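Local coordinates for response regulator ChrA (Corynebacterium diphtheriae, PDB 4YN8), which acts as the response regulator of a haem-sensing two-component system and probably binds DNA through a LuxR-type helix-turn-helix domain to regulate transcription, at residues I148-N160 and R190-I203. The protein carries 1 engineered substitution. Numbering follows the deposited sequence.
Sequences IEILQNLEQGLSN and RTAAITAARQQRLI. With MG (magnesium ion), chain G; SO4 (sulfate ion), chain D.
Leu-151 and Leu-154 pack against helix 190-199, Leu-151 with CD2 and Leu-154 with CB, a worked example of how a small helical domain pairs an apolar seam with polar bonds along its border. The seam is filled from the other side by Ile-194, whose CD1 lies 3.6 Å from Leu-154 CB and also touches the backbone of Glu-155. Leu-151 CD2 faces the methyl groups of Ala-193 and Ala-197, while its CB packs at 3.6 Å against Ile-203 CG2. At the far end Ile-148 CD1 reaches Leu-202, and Leu-143 joins this cluster. The axes of 148-155 and 190-199 come within 9.7 Å and cross at -113°; the two helices are the first and last of the four-helix LuxR-type domain, whose helices 160-167 and 171-185 form the helix-turn-helix between them.

Charged groups border the seam. Glu-155, with CG anti to its backbone N (chi1 -168°), extends into a salt bridge in which Arg-198 NE and NH2 both donate to OE2, each from 3.0 Å. Both nitrogens arrive on the anti side of that oxygen, and the carboxylate and guanidinium planes stand 64° apart. Arg-190 turns back through a bend at chi3, passing beneath Leu-154 CD2, which sits over one face of its guanidinium. Its NH2 makes a straight hydrogen bond to Asn-160 OD1, though the modelled 2.5 Å is implausibly short and doubtful, and another to a sulfate, probably from the crystallisation liquor, that Tyr-182 also holds; NH1 bonds Leu-158 O only weakly.

Gln-152 NE2 donates almost straight to the terminal carboxylate oxygen Ile-203 OXT (3.1 Å), with OXT lying in the amide plane of Gln-152. That same oxygen binds a magnesium ion at 2.1 Å, and one of four waters on the ion donates to Glu-155 OE1.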
loop_
_atom_site.group_PDB
_atom_site.type_symbol
_atom_site.label_atom_id
_atom_site.label_comp_id
_atom_site.label_asym_id
_atom_site.label_seq_id
_atom_site.Cartn_x
_atom_site.Cartn_y
_atom_site.Cartn_z
ATOM N N ILE A 148 -25.510 5.785 17.817
ATOM C CA ILE A 148 -25.622 6.636 19.011
ATOM C C ILE A 148 -26.695 6.099 19.948
ATOM O O ILE A 148 -26.494 5.996 21.161
ATOM C CB ILE A 148 -25.961 8.090 18.629
ATOM C CG1 ILE A 148 -24.824 8.751 17.826
ATOM C CG2 ILE A 148 -26.369 8.891 19.868
ATOM C CD1 ILE A 148 -23.477 8.702 18.517
ATOM N N GLU A 149 -27.818 5.669 19.365
ATOM C CA GLU A 149 -28.898 5.077 20.132
ATOM C C GLU A 149 -28.462 3.849 20.822
ATOM O O GLU A 149 -28.770 3.639 22.010
ATOM C CB GLU A 149 -30.060 4.705 19.185
ATOM C CG GLU A 149 -31.305 4.218 19.874
ATOM C CD GLU A 149 -32.418 3.885 18.860
ATOM O OE1 GLU A 149 -32.101 3.448 17.714
ATOM O OE2 GLU A 149 -33.597 4.024 19.218
ATOM N N ILE A 150 -27.706 2.991 20.137
ATOM C CA ILE A 150 -27.204 1.813 20.804
ATOM C C ILE A 150 -26.285 2.175 21.967
ATOM O O ILE A 150 -26.374 1.549 23.040
ATOM C CB ILE A 150 -26.491 0.884 19.790
ATOM C CG1 ILE A 150 -27.563 0.164 18.936
ATOM C CG2 ILE A 150 -25.633 -0.144 20.459
ATOM C CD1 ILE A 150 -26.978 -0.543 17.753
ATOM N N LEU A 151 -25.364 3.100 21.729
ATOM C CA LEU A 151 -24.451 3.523 22.850
ATOM C C LEU A 151 -25.213 4.071 24.054
ATOM O O LEU A 151 -24.881 3.725 25.224
ATOM C CB LEU A 151 -23.431 4.520 22.345
ATOM C CG LEU A 151 -22.340 3.905 21.497
ATOM C CD1 LEU A 151 -21.710 5.035 20.678
ATOM C CD2 LEU A 151 -21.297 3.189 22.348
ATOM N N GLN A 152 -26.222 4.888 23.803
ATOM C CA GLN A 152 -27.034 5.498 24.893
ATOM C C GLN A 152 -27.714 4.396 25.693
ATOM O O GLN A 152 -27.836 4.472 26.934
ATOM C CB GLN A 152 -28.041 6.460 24.330
ATOM C CG GLN A 152 -27.373 7.721 23.823
ATOM C CD GLN A 152 -28.264 8.646 23.098
ATOM O OE1 GLN A 152 -29.234 8.235 22.432
ATOM N NE2 GLN A 152 -28.038 9.917 23.291
ATOM N N ASN A 153 -28.171 3.348 25.007
ATOM C CA ASN A 153 -28.741 2.207 25.746
ATOM C C ASN A 153 -27.723 1.289 26.401
ATOM O O ASN A 153 -27.992 0.743 27.503
ATOM C CB ASN A 153 -29.726 1.435 24.832
ATOM C CG ASN A 153 -30.991 2.218 24.562
ATOM O OD1 ASN A 153 -31.128 2.960 23.579
ATOM N ND2 ASN A 153 -31.898 2.114 25.460
ATOM N N LEU A 154 -26.551 1.128 25.797
ATOM C CA LEU A 154 -25.470 0.388 26.436
ATOM C C LEU A 154 -25.088 1.082 27.761
ATOM O O LEU A 154 -24.732 0.400 28.735
ATOM C CB LEU A 154 -24.185 0.338 25.603
ATOM C CG LEU A 154 -23.894 -0.706 24.547
ATOM C CD1 LEU A 154 -22.483 -0.451 24.001
ATOM C CD2 LEU A 154 -24.035 -2.131 25.101
ATOM N N GLU A 155 -25.129 2.412 27.751
ATOM C CA GLU A 155 -24.781 3.213 28.965
ATOM C C GLU A 155 -25.746 2.902 30.115
ATOM O O GLU A 155 -25.368 2.985 31.286
ATOM C CB GLU A 155 -24.862 4.702 28.648
ATOM C CG GLU A 155 -24.238 5.579 29.732
ATOM C CD GLU A 155 -24.388 7.080 29.516
ATOM O OE1 GLU A 155 -25.338 7.506 28.801
ATOM O OE2 GLU A 155 -23.604 7.853 30.167
ATOM N N GLN A 156 -27.003 2.592 29.796
ATOM C CA GLN A 156 -27.995 2.223 30.793
ATOM C C GLN A 156 -27.895 0.774 31.270
ATOM O O GLN A 156 -28.692 0.356 32.073
ATOM C CB GLN A 156 -29.388 2.514 30.269
ATOM C CG GLN A 156 -29.629 3.980 30.011
ATOM C CD GLN A 156 -30.839 4.194 29.142
ATOM O OE1 GLN A 156 -31.929 3.792 29.503
ATOM N NE2 GLN A 156 -30.651 4.791 27.982
ATOM N N GLY A 157 -26.916 0.038 30.773
ATOM C CA GLY A 157 -26.571 -1.288 31.212
ATOM C C GLY A 157 -27.307 -2.408 30.508
ATOM O O GLY A 157 -27.396 -3.498 31.032
ATOM N N LEU A 158 -27.825 -2.164 29.310
ATOM C CA LEU A 158 -28.619 -3.196 28.638
ATOM C C LEU A 158 -27.729 -4.228 28.000
ATOM O O LEU A 158 -26.723 -3.899 27.393
ATOM C CB LEU A 158 -29.532 -2.557 27.593
ATOM C CG LEU A 158 -30.872 -2.064 28.071
ATOM C CD1 LEU A 158 -30.784 -0.899 29.038
ATOM C CD2 LEU A 158 -31.710 -1.685 26.873
ATOM N N SER A 159 -28.126 -5.495 28.089
ATOM C CA SER A 159 -27.476 -6.600 27.380
ATOM C C SER A 159 -27.874 -6.546 25.898
ATOM O O SER A 159 -28.829 -5.836 25.510
ATOM C CB SER A 159 -27.982 -7.945 27.929
ATOM O OG SER A 159 -29.375 -8.075 27.722
ATOM N N ASN A 160 -27.200 -7.345 25.089
ATOM C CA ASN A 160 -27.554 -7.459 23.668
ATOM C C ASN A 160 -29.008 -7.859 23.483
ATOM O O ASN A 160 -29.684 -7.297 22.632
ATOM C CB ASN A 160 -26.652 -8.458 22.999
ATOM C CG ASN A 160 -25.236 -7.953 22.801
ATOM O OD1 ASN A 160 -24.850 -6.824 23.119
ATOM N ND2 ASN A 160 -24.438 -8.817 22.273
ATOM N N ARG A 190 -17.743 -3.524 25.600
ATOM C CA ARG A 190 -18.844 -2.591 25.884
ATOM C C ARG A 190 -18.557 -1.549 26.978
ATOM O O ARG A 190 -18.969 -0.402 26.854
ATOM C CB ARG A 190 -20.195 -3.315 26.149
ATOM C CG ARG A 190 -20.378 -4.074 27.452
ATOM C CD ARG A 190 -21.792 -4.715 27.524
ATOM N NE ARG A 190 -21.932 -5.493 26.323
ATOM C CZ ARG A 190 -23.010 -5.665 25.553
ATOM N NH1 ARG A 190 -24.214 -5.185 25.805
ATOM N NH2 ARG A 190 -22.828 -6.379 24.483
ATOM N N THR A 191 -17.855 -1.941 28.044
ATOM C CA THR A 191 -17.461 -0.996 29.088
ATOM C C THR A 191 -16.515 0.077 28.562
ATOM O O THR A 191 -16.736 1.256 28.835
ATOM C CB THR A 191 -16.778 -1.696 30.258
ATOM O OG1 THR A 191 -17.660 -2.687 30.734
ATOM C CG2 THR A 191 -16.542 -0.714 31.378
ATOM N N ALA A 192 -15.546 -0.320 27.749
ATOM C CA ALA A 192 -14.599 0.616 27.174
ATOM C C ALA A 192 -15.289 1.517 26.140
ATOM O O ALA A 192 -14.894 2.677 25.956
ATOM C CB ALA A 192 -13.431 -0.102 26.522
ATOM N N ALA A 193 -16.275 0.952 25.426
ATOM C CA ALA A 193 -17.051 1.736 24.488
ATOM C C ALA A 193 -17.797 2.877 25.167
ATOM O O ALA A 193 -17.888 3.988 24.634
ATOM C CB ALA A 193 -18.050 0.879 23.735
ATOM N N ILE A 194 -18.371 2.590 26.305
ATOM C CA ILE A 194 -19.083 3.623 27.032
ATOM C C ILE A 194 -18.116 4.714 27.492
ATOM O O ILE A 194 -18.414 5.904 27.326
ATOM C CB ILE A 194 -19.864 3.077 28.244
ATOM C CG1 ILE A 194 -21.025 2.173 27.781
ATOM C CG2 ILE A 194 -20.418 4.214 29.113
ATOM C CD1 ILE A 194 -22.032 2.924 26.929
ATOM N N THR A 195 -16.996 4.313 28.075
ATOM C CA THR A 195 -15.953 5.301 28.448
ATOM C C THR A 195 -15.498 6.149 27.260
ATOM O O THR A 195 -15.436 7.384 27.366
ATOM C CB THR A 195 -14.739 4.594 29.063
ATOM O OG1 THR A 195 -15.200 3.894 30.206
ATOM C CG2 THR A 195 -13.681 5.567 29.476
ATOM N N ALA A 196 -15.226 5.533 26.124
ATOM C CA ALA A 196 -14.808 6.292 24.964
ATOM C C ALA A 196 -15.911 7.226 24.467
ATOM O O ALA A 196 -15.642 8.345 24.064
ATOM C CB ALA A 196 -14.351 5.382 23.836
ATOM N N ALA A 197 -17.163 6.749 24.483
ATOM C CA ALA A 197 -18.278 7.537 23.990
ATOM C C ALA A 197 -18.490 8.753 24.898
ATOM O O ALA A 197 -18.837 9.819 24.435
ATOM C CB ALA A 197 -19.529 6.715 23.961
ATOM N N ARG A 198 -18.250 8.565 26.183
ATOM C CA ARG A 198 -18.312 9.706 27.130
ATOM C C ARG A 198 -17.165 10.717 26.932
ATOM O O ARG A 198 -17.436 11.935 26.906
ATOM C CB ARG A 198 -18.302 9.213 28.578
ATOM C CG ARG A 198 -19.551 8.491 28.966
ATOM C CD ARG A 198 -19.430 7.900 30.340
ATOM N NE ARG A 198 -20.724 7.485 30.873
ATOM C CZ ARG A 198 -20.855 6.784 31.986
ATOM N NH1 ARG A 198 -19.765 6.422 32.666
ATOM N NH2 ARG A 198 -22.082 6.519 32.418
ATOM N N GLN A 199 -15.935 10.230 26.744
ATOM C CA GLN A 199 -14.790 11.110 26.520
ATOM C C GLN A 199 -14.962 11.893 25.238
ATOM O O GLN A 199 -14.629 13.093 25.146
ATOM C CB GLN A 199 -13.517 10.281 26.436
ATOM C CG GLN A 199 -13.168 9.693 27.781
ATOM C CD GLN A 199 -12.054 8.695 27.703
ATOM O OE1 GLN A 199 -11.740 8.186 26.611
ATOM N NE2 GLN A 199 -11.455 8.372 28.851
ATOM N N GLN A 200 -15.548 11.227 24.255
ATOM C CA GLN A 200 -15.750 11.821 22.945
ATOM C C GLN A 200 -17.013 12.655 22.813
ATOM O O GLN A 200 -17.307 13.276 21.763
ATOM C CB GLN A 200 -15.707 10.722 21.869
ATOM C CG GLN A 200 -14.328 10.147 21.732
ATOM C CD GLN A 200 -14.169 9.155 20.625
ATOM O OE1 GLN A 200 -14.822 9.274 19.599
ATOM N NE2 GLN A 200 -13.307 8.131 20.845
ATOM N N ARG A 201 -17.768 12.704 23.890
ATOM C CA ARG A 201 -18.996 13.490 23.953
ATOM C C ARG A 201 -20.047 13.131 22.888
ATOM O O ARG A 201 -20.695 14.015 22.309
ATOM C CB ARG A 201 -18.693 15.002 23.989
ATOM C CG ARG A 201 -17.740 15.368 25.099
ATOM C CD ARG A 201 -18.395 15.198 26.442
ATOM N NE ARG A 201 -17.698 16.011 27.458
ATOM C CZ ARG A 201 -16.589 15.650 28.084
ATOM N NH1 ARG A 201 -16.005 14.481 27.838
ATOM N NH2 ARG A 201 -16.031 16.496 28.948
ATOM N N LEU A 202 -20.178 11.842 22.666
ATOM C CA LEU A 202 -21.028 11.313 21.601
ATOM C C LEU A 202 -22.463 11.019 22.047
ATOM O O LEU A 202 -23.346 10.984 21.177
ATOM C CB LEU A 202 -20.434 10.061 21.032
ATOM C CG LEU A 202 -19.051 10.233 20.429
ATOM C CD1 LEU A 202 -18.516 8.914 19.943
ATOM C CD2 LEU A 202 -19.117 11.215 19.261
ATOM N N ILE A 203 -22.676 10.790 23.343
ATOM C CA ILE A 203 -23.933 10.294 23.889
ATOM C C ILE A 203 -24.605 11.180 24.932
ATOM O O ILE A 203 -23.962 12.133 25.465
ATOM C CB ILE A 203 -23.775 8.875 24.431
ATOM C CG1 ILE A 203 -22.669 8.732 25.492
ATOM C CG2 ILE A 203 -23.472 7.969 23.240
ATOM C CD1 ILE A 203 -22.676 7.386 26.192
ATOM O OXT ILE A 203 -25.812 10.923 25.227
HETATM MG MG MG G . -26.739 11.072 27.071
HETATM S S SO4 D . -18.896 -7.106 24.524
HETATM O O1 SO4 D . -19.962 -6.393 23.763
HETATM O O2 SO4 D . -19.401 -8.334 25.126
HETATM O O3 SO4 D . -17.938 -7.323 23.443
HETATM O O4 SO4 D . -18.295 -6.381 25.646
HETATM O O HOH W 1 -25.241 9.942 27.921
HETATM O O HOH W 2 -25.536 12.848 27.391
HETATM O O HOH W 3 -27.930 9.471 26.772
HETATM O O HOH W 4 -28.220 12.216 26.067
#